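Local coordinates for protein glucokinase (Leishmania braziliensis MHOM/BR/75/M2904, PDB 6EDI) that probably phosphorylates D-glucose at the expense of ATP, as glucokinases of the actin-like ATPase clan do, and is seen here as a dimer in an open conformation, at residues L23-A27 with E90-L95; T50-F56 with I70-V76. All coordinates share one frame; numbering follows the deposited sequence.

Interaction 1 (L23-A27 with E90-L95)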
loop_
_atom_site.group_PDB
_atom_site.type_symbol
_atom_site.label_atom_id
_atom_site.label_comp_id
_atom_site.label_asym_id
_atom_site.label_seq_id
_atom_site.Cartn_x
_atom_site.Cartn_y
_atom_site.Cartn_z
ATOM N N LEU A 23 -34.544 15.709 -9.073
ATOM C CA LEU A 23 -34.846 15.483 -7.655
ATOM C C LEU A 23 -36.337 15.255 -7.394
ATOM O O LEU A 23 -36.717 14.422 -6.560
ATOM C CB LEU A 23 -34.330 16.626 -6.783
ATOM C CG LEU A 23 -34.866 16.700 -5.352
ATOM C CD1 LEU A 23 -34.485 15.466 -4.542
ATOM C CD2 LEU A 23 -34.335 17.938 -4.664
ATOM N N GLU A 24 -37.177 15.986 -8.119
ATOM C CA GLU A 24 -38.620 15.867 -7.942
ATOM C C GLU A 24 -39.117 14.469 -8.326
ATOM O O GLU A 24 -40.154 14.016 -7.834
ATOM C CB GLU A 24 -39.350 16.956 -8.740
ATOM C CG GLU A 24 -38.898 18.393 -8.431
ATOM C CD GLU A 24 -37.502 18.732 -8.979
ATOM O OE1 GLU A 24 -37.173 18.309 -10.113
ATOM O OE2 GLU A 24 -36.729 19.406 -8.264
ATOM N N GLN A 25 -38.367 13.781 -9.185
ATOM C CA GLN A 25 -38.761 12.459 -9.680
ATOM C C GLN A 25 -38.231 11.310 -8.822
ATOM O O GLN A 25 -38.415 10.153 -9.187
ATOM C CB GLN A 25 -38.249 12.222 -11.104
ATOM C CG GLN A 25 -38.742 13.170 -12.186
ATOM C CD GLN A 25 -37.972 12.969 -13.489
ATOM O OE1 GLN A 25 -36.736 13.077 -13.521
ATOM N NE2 GLN A 25 -38.694 12.656 -14.565
ATOM N N LEU A 26 -37.566 11.618 -7.711
ATOM C CA LEU A 26 -36.912 10.576 -6.901
ATOM C C LEU A 26 -37.870 9.511 -6.360
ATOM O O LEU A 26 -37.722 8.328 -6.667
ATOM C CB LEU A 26 -36.054 11.173 -5.773
ATOM C CG LEU A 26 -35.352 10.191 -4.826
ATOM C CD1 LEU A 26 -34.425 9.258 -5.582
ATOM C CD2 LEU A 26 -34.583 10.922 -3.736
ATOM N N ALA A 27 -38.845 9.916 -5.555
ATOM C CA ALA A 27 -39.743 8.934 -4.945
ATOM C C ALA A 27 -40.502 8.175 -6.028
ATOM O O ALA A 27 -40.697 6.969 -5.947
ATOM C CB ALA A 27 -40.700 9.619 -4.011
ATOM N N GLU A 90 -31.987 18.153 0.921
ATOM C CA GLU A 90 -33.015 18.159 -0.127
ATOM C C GLU A 90 -33.460 16.749 -0.523
ATOM O O GLU A 90 -34.629 16.528 -0.838
ATOM C CB GLU A 90 -32.549 18.913 -1.378
ATOM C CG GLU A 90 -32.238 20.377 -1.165
ATOM C CD GLU A 90 -32.660 21.239 -2.343
ATOM O OE1 GLU A 90 -31.962 21.238 -3.381
ATOM O OE2 GLU A 90 -33.701 21.916 -2.224
ATOM N N VAL A 91 -32.527 15.799 -0.523
ATOM C CA VAL A 91 -32.862 14.415 -0.859
ATOM C C VAL A 91 -33.701 13.821 0.261
ATOM O O VAL A 91 -34.735 13.178 0.024
ATOM C CB VAL A 91 -31.598 13.556 -1.057
ATOM C CG1 VAL A 91 -31.963 12.074 -1.190
ATOM C CG2 VAL A 91 -30.821 14.021 -2.275
ATOM N N LEU A 92 -33.250 14.067 1.484
ATOM C CA LEU A 92 -33.890 13.528 2.670
ATOM C C LEU A 92 -35.293 14.125 2.865
ATOM O O LEU A 92 -36.254 13.388 3.056
ATOM C CB LEU A 92 -32.994 13.754 3.891
ATOM C CG LEU A 92 -32.948 12.655 4.954
ATOM C CD1 LEU A 92 -33.609 11.378 4.457
ATOM C CD2 LEU A 92 -31.516 12.379 5.389
ATOM N N GLN A 93 -35.415 15.448 2.778
ATOM C CA GLN A 93 -36.724 16.093 2.893
ATOM C C GLN A 93 -37.662 15.657 1.763
ATOM O O GLN A 93 -38.877 15.578 1.955
ATOM C CB GLN A 93 -36.604 17.626 2.942
ATOM C CG GLN A 93 -35.699 18.184 4.064
ATOM C CD GLN A 93 -35.952 17.582 5.447
ATOM O OE1 GLN A 93 -35.009 17.209 6.154
ATOM N NE2 GLN A 93 -37.219 17.505 5.847
ATOM N N HIS A 94 -37.108 15.353 0.593
ATOM C CA HIS A 94 -37.938 14.891 -0.520
ATOM C C HIS A 94 -38.485 13.499 -0.254
ATOM O O HIS A 94 -39.629 13.205 -0.595
ATOM C CB HIS A 94 -37.166 14.863 -1.839
ATOM C CG HIS A 94 -37.889 14.154 -2.944
ATOM N ND1 HIS A 94 -38.750 14.802 -3.802
ATOM C CD2 HIS A 94 -37.882 12.854 -3.327
ATOM C CE1 HIS A 94 -39.242 13.934 -4.668
ATOM N NE2 HIS A 94 -38.733 12.744 -4.403
ATOM N N LEU A 95 -37.652 12.629 0.318
ATOM C CA LEU A 95 -38.077 11.272 0.634
ATOM C C LEU A 95 -39.173 11.251 1.700
ATOM O O LEU A 95 -40.108 10.461 1.609
ATOM C CB LEU A 95 -36.893 10.405 1.077
ATOM C CG LEU A 95 -35.822 10.074 0.036
ATOM C CD1 LEU A 95 -34.684 9.285 0.691
ATOM C CD2 LEU A 95 -36.416 9.293 -1.116
#
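L23 sits across from V91 (CA to CA 7.2 Å) and A27 across from L95 (6.3 Å between their CA atoms), so that the two segments advance in the same sense, nearest at A27 and L95. Residues 90-95 are regular helix; in the partner segment L26 N bonds back to L23 O, and helix 26-32 leads on from there. H94 fills the space between the backbones. With CG anti to the backbone N (chi1 169°), its imidazole reaches across, and NE2 accepts the backbone N-H of A27 at 3.1 Å. The bond is fairly straight (159° at the hydrogen) and lies 2° from the ring plane. With NE2 as acceptor, a neutral ring would probably carry its proton on ND1. L23 O lies over one face of the ring, 3.2 Å above its plane and offset toward the rim, while E24 O comes to the edge, 3.3 Å from H94 CE1. Helix 84-98 packs on the sheet containing strands 51-58 and 67-75, in a domain of the actin-like ATPase fold, and residues 23-27 lie beside it over the same strands. Their leucines wedge into the joint. L26 sends CD2 between V91 and L95, 3.6 Å from L95 CD2, its stem crossing the imidazole; beneath, F56 of strand 51-58 touches all three aliphatic side chains. L23 crosses E90 at about a right angle, CD2 lying 3.9 Å from E90 CB, and its CD1 packs against H94 CB.

Interaction 2 (T50-F56 with I70-V76)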
loop_
_atom_site.group_PDB
_atom_site.type_symbol
_atom_site.label_atom_id
_atom_site.label_comp_id
_atom_site.label_asym_id
_atom_site.label_seq_id
_atom_site.Cartn_x
_atom_site.Cartn_y
_atom_site.Cartn_z
ATOM N N THR A 50 -18.696 21.197 -11.191
ATOM C CA THR A 50 -19.751 21.919 -10.485
ATOM C C THR A 50 -20.864 20.987 -10.100
ATOM O O THR A 50 -21.981 21.428 -9.817
ATOM C CB THR A 50 -20.412 22.976 -11.374
ATOM O OG1 THR A 50 -20.407 22.541 -12.743
ATOM C CG2 THR A 50 -19.691 24.263 -11.246
ATOM N N SER A 51 -20.564 19.694 -10.103
ATOM C CA SER A 51 -21.612 18.696 -10.134
ATOM C C SER A 51 -21.460 17.668 -9.031
ATOM O O SER A 51 -20.429 17.000 -8.922
ATOM C CB SER A 51 -21.603 18.003 -11.488
ATOM O OG SER A 51 -20.295 17.563 -11.792
ATOM N N ALA A 52 -22.499 17.550 -8.215
ATOM C CA ALA A 52 -22.519 16.573 -7.143
ATOM C C ALA A 52 -23.662 15.606 -7.404
ATOM O O ALA A 52 -24.828 15.949 -7.212
ATOM C CB ALA A 52 -22.693 17.270 -5.797
ATOM N N ARG A 53 -23.348 14.399 -7.858
ATOM C CA ARG A 53 -24.406 13.430 -8.087
ATOM C C ARG A 53 -24.656 12.706 -6.780
ATOM O O ARG A 53 -23.721 12.238 -6.145
ATOM C CB ARG A 53 -24.026 12.466 -9.212
ATOM C CG ARG A 53 -23.779 13.193 -10.531
ATOM C CD ARG A 53 -23.263 12.285 -11.627
ATOM N NE ARG A 53 -21.946 11.740 -11.312
ATOM C CZ ARG A 53 -21.218 11.034 -12.169
ATOM N NH1 ARG A 53 -21.688 10.801 -13.389
ATOM N NH2 ARG A 53 -20.025 10.572 -11.812
ATOM N N VAL A 54 -25.915 12.652 -6.355
ATOM C CA VAL A 54 -26.261 12.010 -5.087
ATOM C C VAL A 54 -27.353 10.989 -5.370
ATOM O O VAL A 54 -28.344 11.312 -6.004
ATOM C CB VAL A 54 -26.813 13.042 -4.091
ATOM C CG1 VAL A 54 -27.090 12.407 -2.736
ATOM C CG2 VAL A 54 -25.861 14.195 -3.946
ATOM N N GLY A 55 -27.194 9.758 -4.906
ATOM C CA GLY A 55 -28.234 8.781 -5.156
ATOM C C GLY A 55 -28.083 7.481 -4.391
ATOM O O GLY A 55 -27.522 7.445 -3.306
ATOM N N PHE A 56 -28.598 6.413 -4.986
ATOM C CA PHE A 56 -28.750 5.137 -4.304
ATOM C C PHE A 56 -28.377 4.024 -5.255
ATOM O O PHE A 56 -28.598 4.127 -6.463
ATOM C CB PHE A 56 -30.204 4.971 -3.851
ATOM C CG PHE A 56 -30.666 6.055 -2.949
ATOM C CD1 PHE A 56 -30.405 5.997 -1.592
ATOM C CD2 PHE A 56 -31.328 7.164 -3.466
ATOM C CE1 PHE A 56 -30.813 7.014 -0.750
ATOM C CE2 PHE A 56 -31.746 8.190 -2.643
ATOM C CZ PHE A 56 -31.495 8.121 -1.283
ATOM N N ILE A 70 -29.424 5.088 -9.196
ATOM C CA ILE A 70 -30.253 6.235 -9.521
ATOM C C ILE A 70 -29.607 7.429 -8.853
ATOM O O ILE A 70 -29.271 7.357 -7.684
ATOM C CB ILE A 70 -31.657 6.092 -8.939
ATOM C CG1 ILE A 70 -32.393 4.927 -9.572
ATOM C CG2 ILE A 70 -32.444 7.378 -9.171
ATOM C CD1 ILE A 70 -32.534 5.021 -11.046
ATOM N N TYR A 71 -29.440 8.541 -9.563
ATOM C CA TYR A 71 -28.870 9.713 -8.915
ATOM C C TYR A 71 -29.493 10.996 -9.423
ATOM O O TYR A 71 -29.985 11.056 -10.550
ATOM C CB TYR A 71 -27.341 9.763 -9.087
ATOM C CG TYR A 71 -26.889 9.928 -10.516
ATOM C CD1 TYR A 71 -26.799 11.188 -11.106
ATOM C CD2 TYR A 71 -26.556 8.824 -11.286
ATOM C CE1 TYR A 71 -26.396 11.335 -12.416
ATOM C CE2 TYR A 71 -26.146 8.976 -12.600
ATOM C CZ TYR A 71 -26.069 10.225 -13.151
ATOM O OH TYR A 71 -25.655 10.349 -14.457
ATOM N N VAL A 72 -29.465 12.011 -8.567
ATOM C CA VAL A 72 -29.861 13.365 -8.921
ATOM C C VAL A 72 -28.585 14.171 -9.085
ATOM O O VAL A 72 -27.679 14.082 -8.255
ATOM C CB VAL A 72 -30.699 13.988 -7.795
ATOM C CG1 VAL A 72 -31.027 15.442 -8.104
ATOM C CG2 VAL A 72 -31.963 13.186 -7.584
ATOM N N ARG A 73 -28.480 14.937 -10.163
ATOM C CA ARG A 73 -27.316 15.799 -10.305
ATOM C C ARG A 73 -27.630 17.146 -9.682
ATOM O O ARG A 73 -28.530 17.852 -10.135
ATOM C CB ARG A 73 -26.912 15.960 -11.770
ATOM C CG ARG A 73 -25.704 16.867 -11.969
ATOM C CD ARG A 73 -25.394 17.056 -13.444
ATOM N NE ARG A 73 -25.265 15.783 -14.156
ATOM C CZ ARG A 73 -24.136 15.086 -14.242
ATOM N NH1 ARG A 73 -23.037 15.532 -13.647
ATOM N NH2 ARG A 73 -24.104 13.937 -14.909
ATOM N N PHE A 74 -26.905 17.483 -8.622
ATOM C CA PHE A 74 -27.041 18.788 -7.994
ATOM C C PHE A 74 -25.923 19.661 -8.525
ATOM O O PHE A 74 -24.908 19.149 -8.998
ATOM C CB PHE A 74 -26.953 18.667 -6.468
ATOM C CG PHE A 74 -28.144 18.005 -5.841
ATOM C CD1 PHE A 74 -29.241 18.755 -5.435
ATOM C CD2 PHE A 74 -28.168 16.628 -5.641
ATOM C CE1 PHE A 74 -30.352 18.142 -4.850
ATOM C CE2 PHE A 74 -29.271 16.012 -5.054
ATOM C CZ PHE A 74 -30.362 16.772 -4.658
ATOM N N LYS A 75 -26.110 20.974 -8.467
ATOM C CA LYS A 75 -25.096 21.892 -8.950
ATOM C C LYS A 75 -24.475 22.639 -7.789
ATOM O O LYS A 75 -25.183 23.257 -6.993
ATOM C CB LYS A 75 -25.682 22.875 -9.976
ATOM C CG LYS A 75 -25.914 22.261 -11.352
ATOM C CD LYS A 75 -27.197 21.425 -11.393
ATOM C CE LYS A 75 -27.141 20.351 -12.478
ATOM N NZ LYS A 75 -28.454 19.648 -12.655
ATOM N N VAL A 76 -23.149 22.563 -7.689
ATOM C CA VAL A 76 -22.399 23.310 -6.684
ATOM C C VAL A 76 -22.312 24.777 -7.114
ATOM O O VAL A 76 -21.355 25.201 -7.771
ATOM C CB VAL A 76 -20.984 22.733 -6.486
ATOM C CG1 VAL A 76 -20.392 23.237 -5.177
ATOM C CG2 VAL A 76 -21.029 21.203 -6.505
#
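Y71 turns CG between its backbone N and carbonyl carbon (chi1 65°), while R53 holds CG anti to its carbonyl carbon, and the two side chains run side by side in one direction. The aliphatic part of the arginine does the touching, with R53 CD 3.4 Å from Y71 CE1; the guanidinium is turned 68° from the ring plane, and the cation-pi attraction is long and at most weak. R73 runs out extended, then bends at CG-CD, bringing one face of its guanidinium over R53 CD and its edge to S51 CB (3.6 Å from R73 NH1). The two arginines nevertheless come close, R53 NH1 to R73 NH2 being 4.2 Å; weak, long ion pairs to D46 and E20, respectively, may offset this. Strands 51-58 and 67-75 form an antiparallel beta hairpin within the mixed sheet of an actin-like ATPase domain. A52, V54 and F56 pair with F74, V72 and I70 in hydrogen-bonded pairs, two bonds to each, and V76 N to T50 O adds a short one of 2.7 Å. T50 lies in the turn between strands 41-48 and 51-58, a Gly-Gly-Thr turn that probably corresponds to the phosphate-binding loop of this clan. G55, without a side chain, lets its CA come within 3.9 Å of Y71 CA and 3.1 Å of I70 O. Facing helix 84-98, F74 turns its ring edge to A52 O, with V72 CG1 over one face, and V54 CG2 packs 3.8 Å from F74 CD2.

The two contacts lie on one side of the chain's centre, their centres about 12 Å apart, and are layers of a single domain: interaction 2 is two neighbouring strands of the six-stranded mixed sheet, interaction 1 the helical cover on one of its faces. Along the chain the order is 23-27, 50-56, 70-76, 90-95, so the outer pairing brackets the hairpin, and helix 84-98 is the next element after strand 67-75, across a short connection. They touch where V91 CG2 meets F74 CZ at 3.7 Å and L95 CD1 meets F56 CZ at 3.9 Å. These apolar contacts join cover and sheet, while R53 and R73 project from the other face of the strands.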